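Local coordinates for protein gluconate kinase (Lactobacillus acidophilus, PDB 3LL3) that binds ATP and D-xylulose and, as a member of the FGGY carbohydrate kinase family, probably phosphorylates a sugar or sugar acid such as gluconate, at residues T244-C255 with A264-P272; T431-R439 with L448-Q456. One frame throughout, in Å; residues are numbered along the deposited sequence.

Contact 1 (T244-C255 with A264-P272); sequences TIGVNAIDSDHC and AIRTIVDQP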
# COMPACT_ATOMS: atom_id res chain seq x y z
N THR A 244 -20.62 13.59 -23.59
CA THR A 244 -20.61 12.30 -24.29
C THR A 244 -20.90 12.46 -25.80
O THR A 244 -20.09 12.02 -26.65
CB THR A 244 -21.60 11.31 -23.66
OG1 THR A 244 -21.34 11.21 -22.26
CG2 THR A 244 -21.44 9.92 -24.29
N ILE A 245 -22.03 13.07 -26.14
CA ILE A 245 -22.28 13.31 -27.56
C ILE A 245 -21.28 14.33 -28.13
O ILE A 245 -20.99 14.30 -29.31
CB ILE A 245 -23.73 13.74 -27.88
CG1 ILE A 245 -24.02 15.16 -27.37
CG2 ILE A 245 -24.74 12.74 -27.30
CD1 ILE A 245 -25.35 15.74 -27.92
N GLY A 246 -20.75 15.21 -27.28
CA GLY A 246 -19.75 16.19 -27.70
C GLY A 246 -18.39 15.61 -28.13
O GLY A 246 -17.54 16.34 -28.69
N VAL A 247 -18.18 14.33 -27.85
CA VAL A 247 -17.00 13.61 -28.33
C VAL A 247 -17.41 12.56 -29.35
O VAL A 247 -16.66 11.62 -29.65
CB VAL A 247 -16.15 12.99 -27.18
CG1 VAL A 247 -15.62 14.08 -26.24
CG2 VAL A 247 -16.94 11.90 -26.41
N ASN A 248 -18.60 12.74 -29.90
CA ASN A 248 -19.15 11.87 -30.94
C ASN A 248 -19.39 10.44 -30.49
O ASN A 248 -19.35 9.51 -31.29
CB ASN A 248 -18.25 11.86 -32.17
CG ASN A 248 -19.00 11.49 -33.43
OD1 ASN A 248 -20.22 11.67 -33.50
ND2 ASN A 248 -18.30 10.96 -34.43
N ALA A 249 -19.60 10.24 -29.19
CA ALA A 249 -19.93 8.90 -28.71
C ALA A 249 -21.43 8.80 -28.56
O ALA A 249 -21.96 8.85 -27.45
CB ALA A 249 -19.22 8.59 -27.39
N ILE A 250 -22.13 8.67 -29.69
CA ILE A 250 -23.59 8.85 -29.70
C ILE A 250 -24.32 7.52 -29.54
O ILE A 250 -25.54 7.49 -29.33
CB ILE A 250 -24.06 9.54 -30.99
CG1 ILE A 250 -23.77 8.63 -32.18
CG2 ILE A 250 -23.36 10.88 -31.15
CD1 ILE A 250 -24.18 9.21 -33.50
N ASP A 251 -23.57 6.42 -29.62
CA ASP A 251 -24.19 5.11 -29.47
C ASP A 251 -23.27 4.11 -28.77
O ASP A 251 -22.12 4.43 -28.45
CB ASP A 251 -24.69 4.55 -30.81
CG ASP A 251 -23.58 4.41 -31.85
OD1 ASP A 251 -22.45 3.98 -31.49
OD2 ASP A 251 -23.85 4.72 -33.03
N SER A 252 -23.79 2.92 -28.54
CA SER A 252 -23.12 1.92 -27.71
C SER A 252 -21.84 1.33 -28.32
O SER A 252 -21.11 0.62 -27.62
CB SER A 252 -24.09 0.80 -27.37
OG SER A 252 -24.55 0.18 -28.56
N ASP A 253 -21.58 1.59 -29.60
CA ASP A 253 -20.35 1.13 -30.23
C ASP A 253 -19.16 1.93 -29.70
O ASP A 253 -18.01 1.53 -29.86
CB ASP A 253 -20.40 1.26 -31.76
CG ASP A 253 -21.29 0.21 -32.42
OD1 ASP A 253 -21.47 -0.90 -31.87
OD2 ASP A 253 -21.82 0.49 -33.52
N HIS A 254 -19.44 3.08 -29.09
CA HIS A 254 -18.41 3.91 -28.48
C HIS A 254 -18.65 4.13 -26.98
O HIS A 254 -19.77 3.97 -26.49
CB HIS A 254 -18.34 5.27 -29.19
CG HIS A 254 -17.72 5.22 -30.55
ND1 HIS A 254 -18.31 4.57 -31.62
CD2 HIS A 254 -16.58 5.76 -31.03
CE1 HIS A 254 -17.55 4.71 -32.69
NE2 HIS A 254 -16.49 5.43 -32.36
N CYS A 255 -17.58 4.47 -26.25
CA CYS A 255 -17.68 4.99 -24.88
C CYS A 255 -16.96 6.33 -24.86
O CYS A 255 -16.08 6.58 -25.68
CB CYS A 255 -16.97 4.05 -23.89
SG CYS A 255 -17.82 2.48 -23.52
N ALA A 264 -14.58 10.24 -15.71
CA ALA A 264 -15.87 9.62 -15.97
C ALA A 264 -15.77 8.69 -17.17
O ALA A 264 -15.09 9.00 -18.15
CB ALA A 264 -16.93 10.69 -16.20
N ILE A 265 -16.42 7.53 -17.07
CA ILE A 265 -16.65 6.66 -18.22
C ILE A 265 -18.15 6.58 -18.53
O ILE A 265 -18.97 6.35 -17.62
CB ILE A 265 -16.03 5.24 -18.00
CG1 ILE A 265 -16.18 4.39 -19.27
CG2 ILE A 265 -16.63 4.54 -16.80
CD1 ILE A 265 -15.19 4.80 -20.40
N ARG A 266 -18.53 6.79 -19.79
CA ARG A 266 -19.94 6.82 -20.17
C ARG A 266 -20.21 6.24 -21.55
O ARG A 266 -19.34 6.21 -22.43
CB ARG A 266 -20.43 8.26 -20.23
CG ARG A 266 -20.20 9.06 -19.00
CD ARG A 266 -20.60 10.48 -19.28
NE ARG A 266 -20.34 11.37 -18.16
CZ ARG A 266 -19.39 12.30 -18.14
NH1 ARG A 266 -18.59 12.47 -19.20
NH2 ARG A 266 -19.24 13.06 -17.06
N THR A 267 -21.45 5.82 -21.74
CA THR A 267 -21.89 5.30 -23.02
C THR A 267 -23.40 5.47 -23.13
O THR A 267 -24.09 5.59 -22.12
CB THR A 267 -21.49 3.81 -23.17
OG1 THR A 267 -21.66 3.41 -24.54
CG2 THR A 267 -22.33 2.91 -22.25
N ILE A 268 -23.92 5.49 -24.35
CA ILE A 268 -25.34 5.72 -24.57
C ILE A 268 -25.96 4.46 -25.18
O ILE A 268 -25.44 3.94 -26.18
CB ILE A 268 -25.55 6.93 -25.49
CG1 ILE A 268 -25.13 8.21 -24.75
CG2 ILE A 268 -26.99 7.01 -25.99
CD1 ILE A 268 -25.05 9.44 -25.61
N VAL A 269 -27.04 3.98 -24.57
CA VAL A 269 -27.68 2.74 -24.99
C VAL A 269 -29.14 3.01 -25.36
O VAL A 269 -29.66 4.09 -25.04
CB VAL A 269 -27.59 1.64 -23.90
CG1 VAL A 269 -26.15 1.25 -23.68
CG2 VAL A 269 -28.20 2.14 -22.59
N ASP A 270 -29.79 2.07 -26.03
CA ASP A 270 -31.14 2.36 -26.56
C ASP A 270 -32.30 2.01 -25.63
O ASP A 270 -33.46 2.20 -25.98
CB ASP A 270 -31.37 1.73 -27.94
CG ASP A 270 -31.16 0.23 -27.95
OD1 ASP A 270 -31.10 -0.40 -26.88
OD2 ASP A 270 -31.06 -0.33 -29.06
N GLN A 271 -31.99 1.50 -24.45
CA GLN A 271 -33.03 1.22 -23.47
C GLN A 271 -32.52 1.38 -22.04
O GLN A 271 -31.31 1.39 -21.81
CB GLN A 271 -33.64 -0.17 -23.72
CG GLN A 271 -32.66 -1.33 -23.64
CD GLN A 271 -33.24 -2.62 -24.23
OE1 GLN A 271 -34.29 -2.59 -24.89
NE2 GLN A 271 -32.57 -3.75 -23.98
N PRO A 272 -33.45 1.53 -21.08
CA PRO A 272 -32.98 1.61 -19.69
C PRO A 272 -32.21 0.35 -19.42
O PRO A 272 -32.55 -0.73 -19.91
CB PRO A 272 -34.27 1.60 -18.86
CG PRO A 272 -35.37 1.96 -19.80
CD PRO A 272 -34.92 1.55 -21.19
O HOH W 1 -21.98 6.21 -26.31
O HOH W 2 -21.26 0.81 -24.89
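The hydroxyl OG1 of T267 is held from two directions: it donates to the carbonyl O of H254 at 2.8 Å, and a water that also bonds to S252 O donates to it at 2.7 Å. In the bond to H254, OG1 lies in the carbonyl plane, with a C=O...OG1 angle of 158°. What carries OG1 to this carbonyl is the first torsion of T267, which sets the hydroxyl anti to the backbone N (chi1 -167°). Replacing T267 by a valine would probably leave H254 O and the water without this mate, and so weaken the tie between the strand and the turn from D251 to H254. A second water joins the backbones, accepting from I268 N at 2.9 Å and lying within bonding distance of A249 O and D251 O. C255 approaches the same strand through carbon, its CA 3.2 Å from R266 O in a CA-H...O contact.

The apolar half centres on I268, which points toward the end of helix 239-245 and the loop after it and puts CD1 3.7 Å from I245 CG2, with T244 CG2 beside it. T244 OG1 meets CD of R266 at 3.2 Å, while its hydrogen bond goes back along its own helix to G240 O; R266 itself touches the bound D-xylulose. Helix 239-245 closes in a Schellman motif with N248, at positive phi, as the C-prime residue, and an Asx turn at D251 then leads the chain into strand 254-259. That strand and 263-269 form a beta hairpin in the seven-stranded sheet, where strand 396-400 flanks 254-259 and strand 289-296 flanks 263-269, with L291 touching both T244 and I268.

Contact 2 (T431-R439 with L448-Q456); sequences TLAAMFLAR and LSEIGQFAQ
F436 lies against I451, whose CB sits over the centre of the phenyl ring, 3.8 Å from its centroid and only 3° off the normal, a CH-pi contact over the face. CG1 and CD1 of I451 continue along the ring toward its root, CD1 coming 3.8 Å from F436 CB, and at the far end L448 CD1 approaches CE2. With CG anti to the backbone N (chi1 -179°), the ring of F436 reaches straight out from its helix to this short 3-10 segment. F454 brings CE2 to the edge of the F436 ring. Its own ring has the selenium of selenomethionine M435 above a face, 4.9 Å from the centroid, a distant Met-aromatic contact; bends at chi2 and chi3 curl the M435 chain so that CE comes 4.0 Å from F454 CD1. L432 fills the neighbouring corner, CD1 3.6 Å from F454 O and CD2 against I451 CG1.

No hydrogen bond joins 431-439 to 448-456. In the actin-like ATPase fold of the FGGY kinases, this 3-10 segment lies on the connection from helix 429-441 to strand 457-461, an edge strand, within this chain, of the seven-stranded sheet.

F454 CZ lies over one face of the R439 guanidinium, the two planes 52° apart, with NE 3.3 Å from CZ. Hydrogen bonds from NE to N445 OD1 and from NH1 to I23 O fix the group. N445 in turn donates through ND2 to E450 OE1, while E450 OE2 accepts from D447 N, so this carboxylate ties the start of the 3-10 segment to the preceding loop.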
# COMPACT_ATOMS: atom_id res chain seq x y z
N THR A 431 -19.81 22.54 -24.31
CA THR A 431 -20.31 23.68 -25.05
C THR A 431 -20.48 23.38 -26.54
O THR A 431 -21.39 23.90 -27.18
CB THR A 431 -19.46 24.95 -24.87
OG1 THR A 431 -18.11 24.67 -25.20
CG2 THR A 431 -19.53 25.45 -23.44
N LEU A 432 -19.60 22.53 -27.09
CA LEU A 432 -19.72 22.12 -28.49
C LEU A 432 -21.07 21.45 -28.72
O LEU A 432 -21.78 21.77 -29.67
CB LEU A 432 -18.59 21.15 -28.85
CG LEU A 432 -18.53 20.64 -30.29
CD1 LEU A 432 -17.12 20.18 -30.65
CD2 LEU A 432 -19.52 19.51 -30.51
N ALA A 433 -21.42 20.50 -27.87
CA ALA A 433 -22.68 19.78 -28.03
C ALA A 433 -23.88 20.67 -27.69
O ALA A 433 -24.94 20.51 -28.27
CB ALA A 433 -22.69 18.48 -27.22
N ALA A 434 -23.69 21.62 -26.77
CA ALA A 434 -24.73 22.62 -26.52
C ALA A 434 -24.97 23.43 -27.77
O ALA A 434 -26.12 23.67 -28.14
CB ALA A 434 -24.37 23.53 -25.35
N MSE A 435 -23.87 23.81 -28.43
CA MSE A 435 -23.95 24.55 -29.68
C MSE A 435 -24.69 23.72 -30.71
O MSE A 435 -25.53 24.23 -31.46
CB MSE A 435 -22.54 24.95 -30.14
CG MSE A 435 -22.43 25.59 -31.53
SE MSE A 435 -22.36 24.29 -33.00
CE MSE A 435 -20.50 23.64 -32.82
N PHE A 436 -24.42 22.42 -30.72
CA PHE A 436 -25.08 21.51 -31.67
C PHE A 436 -26.61 21.40 -31.43
O PHE A 436 -27.40 21.36 -32.38
CB PHE A 436 -24.42 20.13 -31.69
CG PHE A 436 -25.06 19.17 -32.66
CD1 PHE A 436 -24.73 19.21 -34.00
CD2 PHE A 436 -25.99 18.25 -32.23
CE1 PHE A 436 -25.31 18.34 -34.90
CE2 PHE A 436 -26.58 17.38 -33.12
CZ PHE A 436 -26.24 17.44 -34.46
N LEU A 437 -27.02 21.33 -30.17
CA LEU A 437 -28.46 21.34 -29.88
C LEU A 437 -29.11 22.59 -30.47
O LEU A 437 -30.21 22.55 -31.02
CB LEU A 437 -28.71 21.31 -28.38
CG LEU A 437 -28.22 20.12 -27.55
CD1 LEU A 437 -28.56 20.35 -26.09
CD2 LEU A 437 -28.82 18.81 -28.02
N ALA A 438 -28.41 23.72 -30.35
CA ALA A 438 -28.91 24.96 -30.93
C ALA A 438 -29.06 24.81 -32.44
O ALA A 438 -30.09 25.20 -33.01
CB ALA A 438 -27.97 26.12 -30.60
N ARG A 439 -28.05 24.24 -33.09
CA ARG A 439 -28.12 24.02 -34.53
C ARG A 439 -29.31 23.15 -34.90
O ARG A 439 -30.00 23.40 -35.89
CB ARG A 439 -26.81 23.43 -35.08
CG ARG A 439 -25.63 24.39 -34.97
CD ARG A 439 -24.38 23.88 -35.70
NE ARG A 439 -24.60 23.61 -37.12
CZ ARG A 439 -24.47 24.52 -38.09
NH1 ARG A 439 -24.13 25.77 -37.80
NH2 ARG A 439 -24.68 24.17 -39.35
N LEU A 448 -28.76 13.39 -34.81
CA LEU A 448 -27.70 13.49 -33.82
C LEU A 448 -26.33 13.18 -34.39
O LEU A 448 -25.35 13.83 -34.05
CB LEU A 448 -28.01 12.55 -32.67
CG LEU A 448 -27.17 12.76 -31.42
CD1 LEU A 448 -27.51 14.10 -30.80
CD2 LEU A 448 -27.45 11.61 -30.44
N SER A 449 -26.26 12.18 -35.27
CA SER A 449 -25.00 11.72 -35.85
C SER A 449 -24.27 12.84 -36.56
O SER A 449 -23.06 12.78 -36.79
CB SER A 449 -25.24 10.56 -36.82
OG SER A 449 -26.12 10.91 -37.87
N GLU A 450 -25.00 13.88 -36.93
CA GLU A 450 -24.37 14.98 -37.65
C GLU A 450 -23.38 15.75 -36.78
O GLU A 450 -22.58 16.51 -37.30
CB GLU A 450 -25.44 15.91 -38.27
CG GLU A 450 -26.32 15.22 -39.31
CD GLU A 450 -27.55 16.03 -39.68
OE1 GLU A 450 -27.51 17.27 -39.52
OE2 GLU A 450 -28.56 15.44 -40.12
N ILE A 451 -23.43 15.55 -35.47
CA ILE A 451 -22.50 16.22 -34.56
C ILE A 451 -21.06 15.83 -34.88
O ILE A 451 -20.11 16.55 -34.55
CB ILE A 451 -22.80 15.91 -33.08
CG1 ILE A 451 -22.16 16.97 -32.18
CG2 ILE A 451 -22.31 14.50 -32.71
CD1 ILE A 451 -22.66 16.92 -30.75
N GLY A 452 -20.89 14.69 -35.54
CA GLY A 452 -19.58 14.23 -35.98
C GLY A 452 -18.81 15.25 -36.80
O GLY A 452 -17.58 15.24 -36.82
N GLN A 453 -19.51 16.14 -37.49
CA GLN A 453 -18.77 17.08 -38.31
C GLN A 453 -18.11 18.15 -37.46
O GLN A 453 -17.17 18.80 -37.90
CB GLN A 453 -19.64 17.69 -39.41
CG GLN A 453 -20.83 18.45 -38.94
CD GLN A 453 -21.66 18.94 -40.12
OE1 GLN A 453 -21.25 19.85 -40.86
NE2 GLN A 453 -22.83 18.33 -40.30
N PHE A 454 -18.60 18.29 -36.23
CA PHE A 454 -18.07 19.30 -35.33
C PHE A 454 -17.12 18.68 -34.32
O PHE A 454 -16.10 19.27 -33.98
CB PHE A 454 -19.24 20.02 -34.63
CG PHE A 454 -20.19 20.64 -35.61
CD1 PHE A 454 -19.83 21.79 -36.30
CD2 PHE A 454 -21.40 20.04 -35.89
CE1 PHE A 454 -20.67 22.34 -37.23
CE2 PHE A 454 -22.26 20.60 -36.82
CZ PHE A 454 -21.89 21.75 -37.49
N ALA A 455 -17.48 17.49 -33.85
CA ALA A 455 -16.71 16.79 -32.84
C ALA A 455 -15.78 15.86 -33.58
O ALA A 455 -16.09 14.69 -33.75
CB ALA A 455 -17.65 15.99 -31.92
N GLN A 456 -14.65 16.38 -34.03
CA GLN A 456 -13.76 15.59 -34.86
C GLN A 456 -12.62 14.93 -34.09
O GLN A 456 -12.10 15.47 -33.10
CB GLN A 456 -13.23 16.43 -36.02
CG GLN A 456 -14.31 16.82 -37.00
CD GLN A 456 -13.76 17.20 -38.35
OE1 GLN A 456 -12.90 16.50 -38.91
NE2 GLN A 456 -14.26 18.31 -38.90

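Contact 1 closes before contact 2 opens along the chain, and their centres lie 14 Å apart. They touch: I245 CG1 packs 3.6 Å from A433 CB, and I250 CD1 lies 3.5 Å from S449 CA. The end of helix 239-245 and the loop after it rest on helix 429-441 and the 3-10 segment. Contact 1 belongs to the central hairpin of the seven-stranded sheet, whereas contact 2 leads into that sheet's edge strand 457-461 and, through M435 and R439, meets strand 4-11. Since helix 239-245, in the N-terminal FGGY region, packs on the hairpin and helix 429-441, in the C-terminal one, the contacts probably help hold the two actin-like domains together; R266 alone reaches the sugar pocket.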